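Local atomic coordinates of beta-lactamase (PDB entry 6NHS), a protein that probably hydrolyses the amide bond of beta-lactam antibiotics through an active-site serine, as class D beta-lactamases do. Residues V22-S27 and R250-A255; I67-V72 and E126-F131; K133-G138 and I165-R170; T204-S209 and D240-R245; V210-G215 and N233-N238. All coordinates share one frame; numbering follows the deposited sequence.

Interaction 1: residues V22-S27 and R250-A255; sequences VNLGRS and RRSLKA
Val22, Leu24 and Ala255 make the apolar part of this contact, where the N-terminal segment 22-27 lies against the last turns of the C-terminal helix 239-255. The methyl CG2 of Val22, anti to the backbone N, comes within 3.7 Å of Ala255 CB. Leu24 brings in one branch, CD2, which lies 3.9 Å from Ser252 CB and 4.1 Å from Ala255 CB. Alanine and serine keep this side of the helix low, and a leucine branch can therefore approach the backbone itself. Leu24 and Ser252 both also pack on Ile37 of strand 35-41.

Ser27 meets the helix by van der Waals contact, its OG 3.3 Å from Arg251 CB. The guanidinium of Arg251 is engaged elsewhere, in a salt bridge from NE to Glu247.

No direct hydrogen bond joins the segments; a water does so instead. It donates to Leu24 O at 2.6 Å and to Ser252 OG at 2.8 Å, and is also hydrogen-bonded to Ser27 OG. Ser252 OG has a further bond to Val248 O, one turn back, so the small hydroxyl serves both helix and water.

Within 22-27, Asn23 caps the coming helix through a weak bond from Gly25 N to OD1. Terminal helices packed together on one face of the central antiparallel sheet are a feature of the serine beta-lactamase fold.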
# COMPACT_ATOMS: atom_id res chain seq x y z
N VAL A 22 -21.31 -5.74 -13.60
CA VAL A 22 -21.40 -4.50 -12.85
C VAL A 22 -20.45 -3.48 -13.47
O VAL A 22 -19.33 -3.81 -13.86
CB VAL A 22 -21.08 -4.72 -11.35
CG1 VAL A 22 -19.77 -5.47 -11.20
CG2 VAL A 22 -21.06 -3.40 -10.60
N ASN A 23 -20.90 -2.23 -13.56
CA ASN A 23 -20.10 -1.15 -14.12
C ASN A 23 -19.30 -0.49 -12.99
O ASN A 23 -19.81 0.37 -12.28
CB ASN A 23 -20.99 -0.14 -14.84
CG ASN A 23 -20.19 0.91 -15.60
OD1 ASN A 23 -18.98 0.77 -15.80
ND2 ASN A 23 -20.87 1.97 -16.03
N LEU A 24 -18.05 -0.91 -12.83
CA LEU A 24 -17.18 -0.29 -11.84
C LEU A 24 -16.66 1.06 -12.29
O LEU A 24 -16.17 1.84 -11.47
CB LEU A 24 -16.00 -1.21 -11.50
CG LEU A 24 -16.34 -2.48 -10.72
CD1 LEU A 24 -15.07 -3.20 -10.30
CD2 LEU A 24 -17.23 -2.16 -9.50
N GLY A 25 -16.75 1.37 -13.59
CA GLY A 25 -16.38 2.70 -14.05
C GLY A 25 -17.35 3.79 -13.66
O GLY A 25 -17.02 4.97 -13.79
N ARG A 26 -18.54 3.42 -13.17
CA ARG A 26 -19.56 4.41 -12.86
C ARG A 26 -19.08 5.36 -11.76
O ARG A 26 -19.24 6.58 -11.87
CB ARG A 26 -20.86 3.72 -12.46
CG ARG A 26 -21.97 4.68 -12.10
CD ARG A 26 -23.20 3.97 -11.59
NE ARG A 26 -23.98 4.86 -10.73
CZ ARG A 26 -25.26 4.69 -10.44
NH1 ARG A 26 -25.93 3.67 -10.96
NH2 ARG A 26 -25.88 5.55 -9.65
N SER A 27 -18.50 4.81 -10.69
CA SER A 27 -18.05 5.64 -9.58
C SER A 27 -16.98 6.64 -10.03
O SER A 27 -16.97 7.79 -9.58
CB SER A 27 -17.51 4.77 -8.45
OG SER A 27 -18.35 3.65 -8.23
N ARG A 250 -14.58 2.21 -1.96
CA ARG A 250 -15.82 1.94 -1.24
C ARG A 250 -16.98 1.68 -2.19
O ARG A 250 -17.70 0.68 -2.06
CB ARG A 250 -16.19 3.12 -0.33
CG ARG A 250 -15.29 3.35 0.83
CD ARG A 250 -15.94 4.35 1.79
NE ARG A 250 -15.13 4.47 2.99
CZ ARG A 250 -15.22 3.64 4.02
NH1 ARG A 250 -14.43 3.81 5.07
NH2 ARG A 250 -16.10 2.65 4.00
N ARG A 251 -17.18 2.58 -3.15
CA ARG A 251 -18.31 2.45 -4.06
C ARG A 251 -18.17 1.20 -4.93
O ARG A 251 -19.17 0.56 -5.27
CB ARG A 251 -18.43 3.70 -4.93
CG ARG A 251 -18.66 4.96 -4.11
CD ARG A 251 -19.01 6.14 -4.99
NE ARG A 251 -19.17 7.37 -4.22
CZ ARG A 251 -19.74 8.48 -4.69
NH1 ARG A 251 -20.22 8.51 -5.93
NH2 ARG A 251 -19.85 9.55 -3.91
N SER A 252 -16.94 0.84 -5.28
CA SER A 252 -16.73 -0.37 -6.08
C SER A 252 -17.11 -1.62 -5.30
O SER A 252 -17.84 -2.48 -5.80
CB SER A 252 -15.27 -0.45 -6.55
OG SER A 252 -14.91 0.71 -7.28
N LEU A 253 -16.62 -1.73 -4.06
CA LEU A 253 -16.94 -2.88 -3.22
C LEU A 253 -18.44 -2.99 -2.96
O LEU A 253 -19.01 -4.09 -2.99
CB LEU A 253 -16.17 -2.80 -1.91
CG LEU A 253 -14.65 -2.92 -2.03
CD1 LEU A 253 -13.97 -2.63 -0.70
CD2 LEU A 253 -14.25 -4.29 -2.55
N LYS A 254 -19.11 -1.86 -2.71
CA LYS A 254 -20.55 -1.90 -2.49
C LYS A 254 -21.29 -2.30 -3.76
O LYS A 254 -22.31 -2.99 -3.70
CB LYS A 254 -21.05 -0.55 -1.97
CG LYS A 254 -20.76 -0.35 -0.48
CD LYS A 254 -21.54 0.82 0.09
CE LYS A 254 -20.84 2.14 -0.16
NZ LYS A 254 -20.74 2.93 1.10
N ALA A 255 -20.79 -1.87 -4.93
CA ALA A 255 -21.39 -2.30 -6.19
C ALA A 255 -21.34 -3.81 -6.36
O ALA A 255 -22.16 -4.37 -7.10
CB ALA A 255 -20.69 -1.62 -7.36
O HOH W 1 -16.84 1.69 -8.99

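Interaction 2: residues I67-V72 and E126-F131; sequences IFNSLV and ERMEKF
Phe68 and Met128, a selenomethionine, both set CG anti to the backbone N. In Met128 the bends at chi2 (74°) and chi3 (79°) then place SE and CE, and SE is the atom that meets the Phe68 edge as the two chains slide past one another in opposite directions. The selenium lies in the plane of the Phe68 ring, 4.0 Å from CE1, an edge-on Met-aromatic contact. The same ring edge meets the other helix again at its tip, where Phe68 CZ is 3.7 Å from Phe131 C and 3.9 Å from Phe131 CB.

Val72 answers Phe131 with both methyls. CG1 sits over one face of the ring, 4.0 Å from the centroid and displaced toward the rim, in a CH-pi contact, while CG2 lies 3.7 Å from Phe131 CB. A beta-branched residue suits this place because its two methyls span the ring and its root together.

The short helix segments make an angle of 115° and their axes stay 11.2 Å apart, a separation filled by the Phe68, Met128 and Phe131 side chains, with Val72 meeting Phe131 where the backbones come nearest. Ile123 of helix 113-123 packs on Asn69, Val72 and Met128.

The interface thus rests on dispersion, with one ring met at its edge and the other over its face; the buried side-chain amide oxygen of Asn69, 3.8 Å from Met128 CE, has no hydrogen-bond partner in the model.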
# COMPACT_ATOMS: atom_id res chain seq x y z
N ILE A 67 3.71 -1.18 3.27
CA ILE A 67 3.32 -2.57 3.54
C ILE A 67 4.53 -3.48 3.40
O ILE A 67 4.85 -4.27 4.30
CB ILE A 67 2.17 -3.01 2.62
CG1 ILE A 67 0.92 -2.15 2.85
CG2 ILE A 67 1.87 -4.49 2.83
CD1 ILE A 67 -0.16 -2.36 1.78
N PHE A 68 5.23 -3.39 2.27
CA PHE A 68 6.44 -4.18 2.05
C PHE A 68 7.53 -3.80 3.05
O PHE A 68 8.17 -4.68 3.64
CB PHE A 68 6.93 -3.97 0.61
CG PHE A 68 8.18 -4.73 0.28
CD1 PHE A 68 9.43 -4.17 0.53
CD2 PHE A 68 8.12 -5.99 -0.29
CE1 PHE A 68 10.59 -4.87 0.22
CE2 PHE A 68 9.27 -6.68 -0.61
CZ PHE A 68 10.51 -6.12 -0.34
N ASN A 69 7.76 -2.50 3.24
CA ASN A 69 8.82 -2.04 4.13
C ASN A 69 8.60 -2.54 5.56
O ASN A 69 9.56 -2.92 6.24
CB ASN A 69 8.88 -0.51 4.10
CG ASN A 69 10.27 0.05 4.38
OD1 ASN A 69 11.19 -0.67 4.77
ND2 ASN A 69 10.43 1.36 4.17
N SER A 70 7.35 -2.55 6.02
CA SER A 70 7.04 -3.02 7.37
C SER A 70 7.41 -4.48 7.55
O SER A 70 7.96 -4.87 8.59
CB SER A 70 5.55 -2.83 7.68
OG SER A 70 5.14 -1.48 7.54
N LEU A 71 7.10 -5.31 6.55
CA LEU A 71 7.43 -6.73 6.60
C LEU A 71 8.93 -6.95 6.72
O LEU A 71 9.39 -7.73 7.56
CB LEU A 71 6.90 -7.43 5.34
CG LEU A 71 5.38 -7.45 5.21
CD1 LEU A 71 4.97 -7.70 3.75
CD2 LEU A 71 4.82 -8.52 6.14
N VAL A 72 9.71 -6.28 5.87
CA VAL A 72 11.15 -6.50 5.87
C VAL A 72 11.77 -5.95 7.15
O VAL A 72 12.68 -6.56 7.72
CB VAL A 72 11.79 -5.86 4.61
CG1 VAL A 72 13.30 -6.03 4.63
CG2 VAL A 72 11.17 -6.47 3.32
N GLU A 126 21.70 -3.83 0.45
CA GLU A 126 21.87 -5.23 0.09
C GLU A 126 20.70 -6.08 0.57
O GLU A 126 20.17 -6.91 -0.18
CB GLU A 126 23.19 -5.78 0.65
CG GLU A 126 23.38 -7.26 0.34
CD GLU A 126 24.62 -7.85 0.99
OE1 GLU A 126 25.46 -7.07 1.49
OE2 GLU A 126 24.74 -9.09 1.00
N ARG A 127 20.29 -5.90 1.83
CA ARG A 127 19.16 -6.68 2.33
C ARG A 127 17.87 -6.27 1.63
O ARG A 127 17.01 -7.12 1.37
CB ARG A 127 19.02 -6.52 3.84
CG ARG A 127 20.04 -7.32 4.63
CD ARG A 127 19.61 -7.45 6.09
NE ARG A 127 19.60 -6.17 6.78
CZ ARG A 127 19.61 -6.03 8.10
NH1 ARG A 127 19.64 -7.11 8.88
NH2 ARG A 127 19.61 -4.83 8.65
N MSE A 128 17.70 -4.99 1.32
CA MSE A 128 16.48 -4.52 0.68
C MSE A 128 16.36 -5.13 -0.71
O MSE A 128 15.30 -5.61 -1.10
CB MSE A 128 16.44 -3.00 0.58
CG MSE A 128 15.12 -2.47 0.02
SE MSE A 128 13.63 -2.58 1.28
CE MSE A 128 14.07 -1.00 2.37
N GLU A 129 17.46 -5.12 -1.46
CA GLU A 129 17.43 -5.70 -2.80
C GLU A 129 17.11 -7.19 -2.76
O GLU A 129 16.36 -7.69 -3.60
CB GLU A 129 18.77 -5.45 -3.51
CG GLU A 129 18.63 -5.46 -5.03
CD GLU A 129 19.96 -5.52 -5.75
OE1 GLU A 129 20.95 -4.94 -5.25
OE2 GLU A 129 20.02 -6.16 -6.82
N LYS A 130 17.67 -7.92 -1.79
CA LYS A 130 17.39 -9.35 -1.68
C LYS A 130 15.91 -9.60 -1.46
O LYS A 130 15.31 -10.46 -2.12
CB LYS A 130 18.22 -9.97 -0.55
CG LYS A 130 19.70 -10.13 -0.87
CD LYS A 130 20.39 -11.03 0.14
CE LYS A 130 21.90 -10.82 0.13
NZ LYS A 130 22.44 -10.81 -1.26
N PHE A 131 15.30 -8.87 -0.52
CA PHE A 131 13.88 -9.08 -0.24
C PHE A 131 13.01 -8.66 -1.42
O PHE A 131 12.02 -9.34 -1.74
CB PHE A 131 13.46 -8.33 1.02
CG PHE A 131 13.71 -9.11 2.29
CD1 PHE A 131 12.78 -10.03 2.75
CD2 PHE A 131 14.88 -8.92 3.02
CE1 PHE A 131 13.00 -10.75 3.91
CE2 PHE A 131 15.11 -9.63 4.18
CZ PHE A 131 14.17 -10.55 4.63

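Interaction 3: residues K133-G138 and I165-R170; sequences KQVGYG and IEFLQR
Phe167 offers one ring face to the edge of Tyr137, a T-shaped pair with planes at 82° and centroids 5.2 Å apart. Tyr137 CD2 stands over the centre of the phenylalanine ring, and CE2 is 3.7 Å from Phe167 CD2. Val135 reaches the same ring obliquely, its CG1 3.8 Å from Phe167 CD1. The edge of the Arg170 guanidinium faces the end of helix 125-135: NH1 lies 3.0 Å from Val135 O, nearly in the guanidinium plane, but at an angle too poor for a hydrogen bond. Arg170 NE instead makes a salt bridge with Glu175.

Tyr137 CG is anti to the backbone N (chi1 -175°), on the residue directly after Gly136. Glycine suits that position, since its positive phi would press a CB against the preceding carbonyl oxygen. Gly136 is the C-prime residue of a Schellman motif (Tyr137 N to Ile132 O; Gly136 N to Lys133 O, weak) that ends helix 125-135 and places Tyr137 against helix 161-172, which packs on the central sheet.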
# COMPACT_ATOMS: atom_id res chain seq x y z
N LYS A 133 13.72 -8.80 -4.59
CA LYS A 133 13.79 -9.80 -5.64
C LYS A 133 13.19 -11.13 -5.19
O LYS A 133 12.55 -11.82 -5.99
CB LYS A 133 15.24 -9.98 -6.10
CG LYS A 133 15.79 -8.74 -6.79
CD LYS A 133 17.18 -8.97 -7.36
CE LYS A 133 17.62 -7.79 -8.20
NZ LYS A 133 18.97 -7.99 -8.82
N GLN A 134 13.37 -11.51 -3.92
CA GLN A 134 12.78 -12.75 -3.43
C GLN A 134 11.26 -12.67 -3.45
O GLN A 134 10.59 -13.63 -3.86
CB GLN A 134 13.29 -13.03 -2.02
CG GLN A 134 13.11 -14.46 -1.55
CD GLN A 134 13.88 -14.75 -0.27
OE1 GLN A 134 13.96 -15.89 0.18
NE2 GLN A 134 14.46 -13.70 0.32
N VAL A 135 10.70 -11.54 -3.04
CA VAL A 135 9.25 -11.33 -3.07
C VAL A 135 8.76 -11.10 -4.50
O VAL A 135 7.61 -11.41 -4.83
CB VAL A 135 8.88 -10.16 -2.13
CG1 VAL A 135 7.42 -9.74 -2.31
CG2 VAL A 135 9.14 -10.55 -0.68
N GLY A 136 9.61 -10.55 -5.36
CA GLY A 136 9.17 -10.17 -6.68
C GLY A 136 8.35 -8.89 -6.70
O GLY A 136 7.36 -8.81 -7.42
N TYR A 137 8.76 -7.88 -5.92
CA TYR A 137 7.92 -6.70 -5.70
C TYR A 137 8.08 -5.71 -6.85
O TYR A 137 9.18 -5.18 -7.06
CB TYR A 137 8.29 -6.04 -4.37
CG TYR A 137 7.39 -4.88 -4.01
CD1 TYR A 137 7.68 -3.59 -4.44
CD2 TYR A 137 6.23 -5.07 -3.27
CE1 TYR A 137 6.86 -2.52 -4.13
CE2 TYR A 137 5.39 -4.00 -2.95
CZ TYR A 137 5.73 -2.73 -3.38
OH TYR A 137 4.91 -1.65 -3.09
N GLY A 138 6.99 -5.43 -7.56
CA GLY A 138 7.00 -4.38 -8.57
C GLY A 138 8.03 -4.62 -9.66
O GLY A 138 8.23 -5.76 -10.12
N ILE A 165 -1.82 -6.46 -6.24
CA ILE A 165 -2.69 -7.60 -5.94
C ILE A 165 -1.85 -8.86 -5.71
O ILE A 165 -2.02 -9.57 -4.72
CB ILE A 165 -3.71 -7.81 -7.06
CG1 ILE A 165 -4.61 -6.58 -7.22
CG2 ILE A 165 -4.55 -9.05 -6.81
CD1 ILE A 165 -5.59 -6.42 -6.10
N GLU A 166 -0.95 -9.16 -6.65
CA GLU A 166 -0.14 -10.37 -6.55
C GLU A 166 0.65 -10.39 -5.24
O GLU A 166 0.68 -11.41 -4.55
CB GLU A 166 0.79 -10.48 -7.76
CG GLU A 166 1.95 -11.44 -7.57
CD GLU A 166 1.60 -12.88 -7.84
OE1 GLU A 166 0.41 -13.26 -7.67
OE2 GLU A 166 2.51 -13.64 -8.23
N PHE A 167 1.26 -9.26 -4.89
CA PHE A 167 2.01 -9.17 -3.65
C PHE A 167 1.12 -9.42 -2.43
O PHE A 167 1.45 -10.22 -1.56
CB PHE A 167 2.69 -7.79 -3.58
CG PHE A 167 3.15 -7.38 -2.20
CD1 PHE A 167 4.05 -8.14 -1.49
CD2 PHE A 167 2.68 -6.20 -1.63
CE1 PHE A 167 4.47 -7.76 -0.22
CE2 PHE A 167 3.09 -5.82 -0.36
CZ PHE A 167 3.99 -6.60 0.33
N LEU A 168 -0.05 -8.77 -2.39
CA LEU A 168 -0.92 -8.91 -1.22
C LEU A 168 -1.48 -10.32 -1.11
O LEU A 168 -1.59 -10.87 -0.00
CB LEU A 168 -2.06 -7.89 -1.29
CG LEU A 168 -1.64 -6.44 -1.12
CD1 LEU A 168 -2.79 -5.52 -1.45
CD2 LEU A 168 -1.15 -6.21 0.32
N GLN A 169 -1.84 -10.93 -2.24
CA GLN A 169 -2.38 -12.28 -2.23
C GLN A 169 -1.33 -13.30 -1.79
O GLN A 169 -1.63 -14.18 -0.98
CB GLN A 169 -2.94 -12.60 -3.62
CG GLN A 169 -3.60 -13.96 -3.73
CD GLN A 169 -2.66 -15.01 -4.24
OE1 GLN A 169 -2.77 -16.19 -3.89
NE2 GLN A 169 -1.71 -14.61 -5.10
N ARG A 170 -0.11 -13.19 -2.31
CA ARG A 170 0.98 -14.07 -1.87
C ARG A 170 1.28 -13.86 -0.39
O ARG A 170 1.54 -14.83 0.34
CB ARG A 170 2.24 -13.82 -2.69
CG ARG A 170 2.12 -14.25 -4.15
CD ARG A 170 3.48 -14.17 -4.80
NE ARG A 170 4.34 -15.30 -4.42
CZ ARG A 170 5.67 -15.25 -4.41
NH1 ARG A 170 6.30 -14.13 -4.74
NH2 ARG A 170 6.36 -16.33 -4.07

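Interaction 4: residues T204-S209 and D240-R245; sequences TGWAAS and DDAAAR. With EDO (1,2-ethanediol), chain E.
Arg245 and Gly205 make the direct polar link: NH2 donates to Gly205 O at 2.8 Å, with an N-H...O angle of 152°. The oxygen lies in the guanidinium plane, but the nitrogen stands well above the carbonyl plane. The flat group is sandwiched, with Thr204 CB over one face and Trp206 CE3 over the other; Thr204 CB is 3.7 Å from NH2. Beside them, the far rim of the indole rests on Ala242, CZ3 lying 3.5 Å from CB, a closeness that a small alanine allows.

A 1,2-ethanediol, probably from the crystallisation liquor, lies between the two polar ends. Thr204 OG1 donates to O1 at 2.6 Å, and Arg245 NH1 to O2 at 3.1 Å.

Thr204 and Gly205 follow Lys203, and this sequence fits the K(T/S)G motif on the strand that edges the active site of serine beta-lactamases. The arginine reaching it from the C-terminal helix is consistent with the one that binds the substrate carboxylate in class D enzymes.

Further out, the Arg245 chain bends at chi3 (-63°), which turns NE back to its own helix, where it donates to Ala242 O at 2.8 Å. That oxygen also accepts from Arg245 N, on the opposite face of its plane. Trp206 NE1 is held by Asn213 OD1 of the next strand, and Ile234 packs against the Arg245 side chain.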
# COMPACT_ATOMS: atom_id res chain seq x y z
N THR A 204 -3.20 3.90 1.79
CA THR A 204 -3.24 4.88 0.73
C THR A 204 -1.83 5.25 0.28
O THR A 204 -0.83 4.98 0.96
CB THR A 204 -3.96 6.15 1.19
OG1 THR A 204 -3.28 6.69 2.32
CG2 THR A 204 -5.41 5.86 1.57
N GLY A 205 -1.76 5.88 -0.88
CA GLY A 205 -0.51 6.40 -1.41
C GLY A 205 -0.78 7.64 -2.23
O GLY A 205 -1.88 7.82 -2.77
N TRP A 206 0.23 8.50 -2.32
CA TRP A 206 0.09 9.76 -3.04
C TRP A 206 1.48 10.13 -3.55
O TRP A 206 2.30 10.67 -2.80
CB TRP A 206 -0.48 10.85 -2.14
CG TRP A 206 -0.79 12.17 -2.81
CD1 TRP A 206 -0.31 12.62 -4.01
CD2 TRP A 206 -1.66 13.19 -2.32
NE1 TRP A 206 -0.82 13.87 -4.28
CE2 TRP A 206 -1.65 14.24 -3.26
CE3 TRP A 206 -2.44 13.32 -1.17
CZ2 TRP A 206 -2.40 15.40 -3.09
CZ3 TRP A 206 -3.18 14.48 -1.00
CH2 TRP A 206 -3.16 15.50 -1.95
N ALA A 207 1.74 9.84 -4.83
CA ALA A 207 3.00 10.19 -5.47
C ALA A 207 2.89 11.60 -6.03
O ALA A 207 2.13 11.85 -6.97
CB ALA A 207 3.34 9.19 -6.57
N ALA A 208 3.65 12.53 -5.45
CA ALA A 208 3.58 13.94 -5.83
C ALA A 208 4.76 14.41 -6.67
O ALA A 208 4.80 15.58 -7.06
CB ALA A 208 3.46 14.81 -4.58
N SER A 209 5.72 13.53 -6.95
CA SER A 209 6.88 13.92 -7.75
C SER A 209 6.64 13.78 -9.25
O SER A 209 7.51 14.17 -10.04
CB SER A 209 8.11 13.09 -7.35
OG SER A 209 7.89 11.72 -7.57
N ASP A 240 -8.97 17.74 -3.84
CA ASP A 240 -10.24 17.02 -3.70
C ASP A 240 -10.18 15.65 -4.35
O ASP A 240 -10.92 14.75 -3.95
CB ASP A 240 -11.37 17.85 -4.30
CG ASP A 240 -11.58 19.17 -3.57
OD1 ASP A 240 -12.03 19.14 -2.40
OD2 ASP A 240 -11.26 20.23 -4.15
N ASP A 241 -9.31 15.46 -5.35
CA ASP A 241 -9.14 14.15 -5.95
C ASP A 241 -8.61 13.12 -4.95
O ASP A 241 -8.88 11.92 -5.10
CB ASP A 241 -8.20 14.23 -7.15
CG ASP A 241 -8.77 15.04 -8.30
OD1 ASP A 241 -10.01 15.19 -8.36
OD2 ASP A 241 -7.98 15.52 -9.14
N ALA A 242 -7.85 13.57 -3.95
CA ALA A 242 -7.22 12.63 -3.03
C ALA A 242 -8.25 11.82 -2.25
O ALA A 242 -8.06 10.62 -2.02
CB ALA A 242 -6.28 13.37 -2.08
N ALA A 243 -9.34 12.47 -1.82
CA ALA A 243 -10.38 11.75 -1.10
C ALA A 243 -11.04 10.68 -1.95
O ALA A 243 -11.61 9.73 -1.41
CB ALA A 243 -11.44 12.74 -0.60
N ALA A 244 -10.96 10.79 -3.28
CA ALA A 244 -11.58 9.79 -4.14
C ALA A 244 -10.85 8.45 -4.11
O ALA A 244 -11.43 7.45 -4.53
CB ALA A 244 -11.65 10.31 -5.58
N ARG A 245 -9.61 8.42 -3.62
CA ARG A 245 -8.86 7.16 -3.53
C ARG A 245 -9.65 6.10 -2.78
O ARG A 245 -9.85 4.98 -3.26
CB ARG A 245 -7.52 7.39 -2.85
CG ARG A 245 -6.50 8.16 -3.67
CD ARG A 245 -5.27 8.44 -2.83
NE ARG A 245 -5.57 9.29 -1.68
CZ ARG A 245 -4.68 9.63 -0.76
NH1 ARG A 245 -5.03 10.41 0.25
NH2 ARG A 245 -3.43 9.20 -0.87
C1 EDO E . -0.58 9.46 1.43
O1 EDO E . -1.31 8.27 1.73
C2 EDO E . -1.56 10.63 1.34
O2 EDO E . -2.63 10.41 2.26

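Interaction 5: residues V210-G215 and N233-N238; sequences VTPNIG and NIDIRN
Ile236 and Ile234 extend to the same sheet face and flank Gly215, which has only hydrogens to offer there. Ile236 CD1 comes to 3.7 Å from Gly215 CA; Ile234 brings CG1, set between the backbone N and the carbonyl carbon (chi1 68°), to 3.9 Å from it. Asn213 shares that face, CB 3.8 Å from Ile236 CB, its ND2 donating to Val210 O.

On the other face Ile214 crosses Asn233 and Asp235 at a slant, with CG2 3.5 Å from Asn233 ND2. Arg54 engages Asn233 OD1 and Asp235 OD1. Pro212, after a cis peptide, lies side by side with Arg237, CG 3.4 Å from NH1; Arg237 NH2 forms a salt bridge with Asp235.

Gly215 and Ile234 form a reciprocal hydrogen-bonded pair, Gly215 N to Ile234 O at 2.8 Å and Ile234 N to Gly215 O at 2.9 Å; Ile236 N donates to Asn213 O, and a water links Asn213 N to Ile236 O. This is the open end of the antiparallel hairpin of strands 213-223 and 226-236.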
# COMPACT_ATOMS: atom_id res chain seq x y z
N VAL A 210 5.49 13.24 -9.67
CA VAL A 210 5.14 13.14 -11.08
C VAL A 210 3.88 13.96 -11.33
O VAL A 210 3.14 14.30 -10.41
CB VAL A 210 4.94 11.67 -11.52
CG1 VAL A 210 6.28 10.96 -11.62
CG2 VAL A 210 4.01 10.95 -10.55
N THR A 211 3.66 14.28 -12.60
CA THR A 211 2.49 15.05 -13.03
C THR A 211 1.77 14.27 -14.11
O THR A 211 2.38 13.95 -15.15
CB THR A 211 2.88 16.44 -13.52
OG1 THR A 211 3.47 17.19 -12.45
CG2 THR A 211 1.65 17.18 -14.03
N PRO A 212 0.48 13.93 -13.94
CA PRO A 212 -0.30 14.25 -12.73
C PRO A 212 0.12 13.42 -11.52
O PRO A 212 0.76 12.38 -11.69
CB PRO A 212 -1.73 13.90 -13.15
CG PRO A 212 -1.57 12.84 -14.16
CD PRO A 212 -0.33 13.21 -14.93
N ASN A 213 -0.21 13.89 -10.32
CA ASN A 213 0.02 13.08 -9.13
C ASN A 213 -0.74 11.77 -9.25
O ASN A 213 -1.77 11.68 -9.92
CB ASN A 213 -0.41 13.83 -7.87
CG ASN A 213 0.47 15.02 -7.55
OD1 ASN A 213 0.25 15.70 -6.56
ND2 ASN A 213 1.48 15.28 -8.38
N ILE A 214 -0.24 10.74 -8.58
CA ILE A 214 -0.84 9.41 -8.62
C ILE A 214 -1.38 9.08 -7.24
O ILE A 214 -0.66 9.22 -6.24
CB ILE A 214 0.17 8.34 -9.09
CG1 ILE A 214 0.65 8.66 -10.51
CG2 ILE A 214 -0.44 6.95 -9.00
CD1 ILE A 214 -0.45 8.62 -11.55
N GLY A 215 -2.63 8.65 -7.18
CA GLY A 215 -3.27 8.24 -5.93
C GLY A 215 -3.42 6.72 -5.89
O GLY A 215 -3.77 6.11 -6.89
N ASN A 233 -6.04 3.00 -8.37
CA ASN A 233 -5.00 3.89 -8.87
C ASN A 233 -5.67 5.01 -9.66
O ASN A 233 -6.40 4.73 -10.61
CB ASN A 233 -4.00 3.13 -9.75
CG ASN A 233 -2.81 3.97 -10.15
OD1 ASN A 233 -2.91 4.80 -11.05
ND2 ASN A 233 -1.68 3.74 -9.48
N ILE A 234 -5.43 6.26 -9.26
CA ILE A 234 -6.11 7.40 -9.88
C ILE A 234 -5.12 8.52 -10.17
O ILE A 234 -4.03 8.59 -9.60
CB ILE A 234 -7.25 7.95 -9.00
CG1 ILE A 234 -6.68 8.60 -7.74
CG2 ILE A 234 -8.24 6.86 -8.65
CD1 ILE A 234 -7.69 9.47 -6.97
N ASP A 235 -5.53 9.41 -11.07
CA ASP A 235 -4.88 10.71 -11.22
C ASP A 235 -5.38 11.66 -10.13
O ASP A 235 -6.58 11.73 -9.85
CB ASP A 235 -5.19 11.32 -12.58
CG ASP A 235 -4.54 10.58 -13.74
OD1 ASP A 235 -3.73 9.65 -13.49
OD2 ASP A 235 -4.84 10.94 -14.89
N ILE A 236 -4.45 12.40 -9.52
CA ILE A 236 -4.79 13.46 -8.58
C ILE A 236 -4.35 14.78 -9.21
O ILE A 236 -3.15 15.03 -9.37
CB ILE A 236 -4.13 13.25 -7.21
CG1 ILE A 236 -4.70 12.00 -6.53
CG2 ILE A 236 -4.32 14.48 -6.32
CD1 ILE A 236 -4.08 11.72 -5.18
N ARG A 237 -5.32 15.62 -9.57
CA ARG A 237 -5.02 16.92 -10.15
C ARG A 237 -5.46 18.09 -9.28
O ARG A 237 -5.14 19.24 -9.61
CB ARG A 237 -5.66 17.03 -11.55
CG ARG A 237 -4.83 16.35 -12.63
CD ARG A 237 -5.48 16.41 -14.00
NE ARG A 237 -6.25 15.21 -14.29
CZ ARG A 237 -5.76 14.15 -14.93
NH1 ARG A 237 -4.50 14.15 -15.35
NH2 ARG A 237 -6.53 13.09 -15.16
N ASN A 238 -6.17 17.82 -8.19
CA ASN A 238 -6.40 18.80 -7.14
C ASN A 238 -6.57 18.02 -5.84
O ASN A 238 -6.70 16.80 -5.84
CB ASN A 238 -7.61 19.69 -7.43
CG ASN A 238 -8.87 18.90 -7.69
OD1 ASN A 238 -9.50 18.39 -6.76
ND2 ASN A 238 -9.26 18.81 -8.95
O HOH W 2 -1.10 16.68 -10.68

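Overall arrangement
Interactions 4 and 5 form one continuous region, centres 6 Å apart: Ala207 N lies 2.9 Å from Ile214 O, a probable hydrogen bond between neighbouring strands. Interactions 2 and 3 make a second, helical region, centres 11 Å apart; there Phe68 CD2 touches Tyr137 CD2 at 3.6 Å. Between the regions probably lies the active site, with the SxxK pattern at Ser63 and Lys66 starting the helix of interaction 2 and Lys203 preceding interaction 4; the ethanediol by Thr204 probably marks the substrate pocket. Nearest atoms of interactions 2 and 4 are about 7 Å apart. Interaction 1 sits apart, yet shares helix 239-255 with interaction 4 and encloses all the others along the chain.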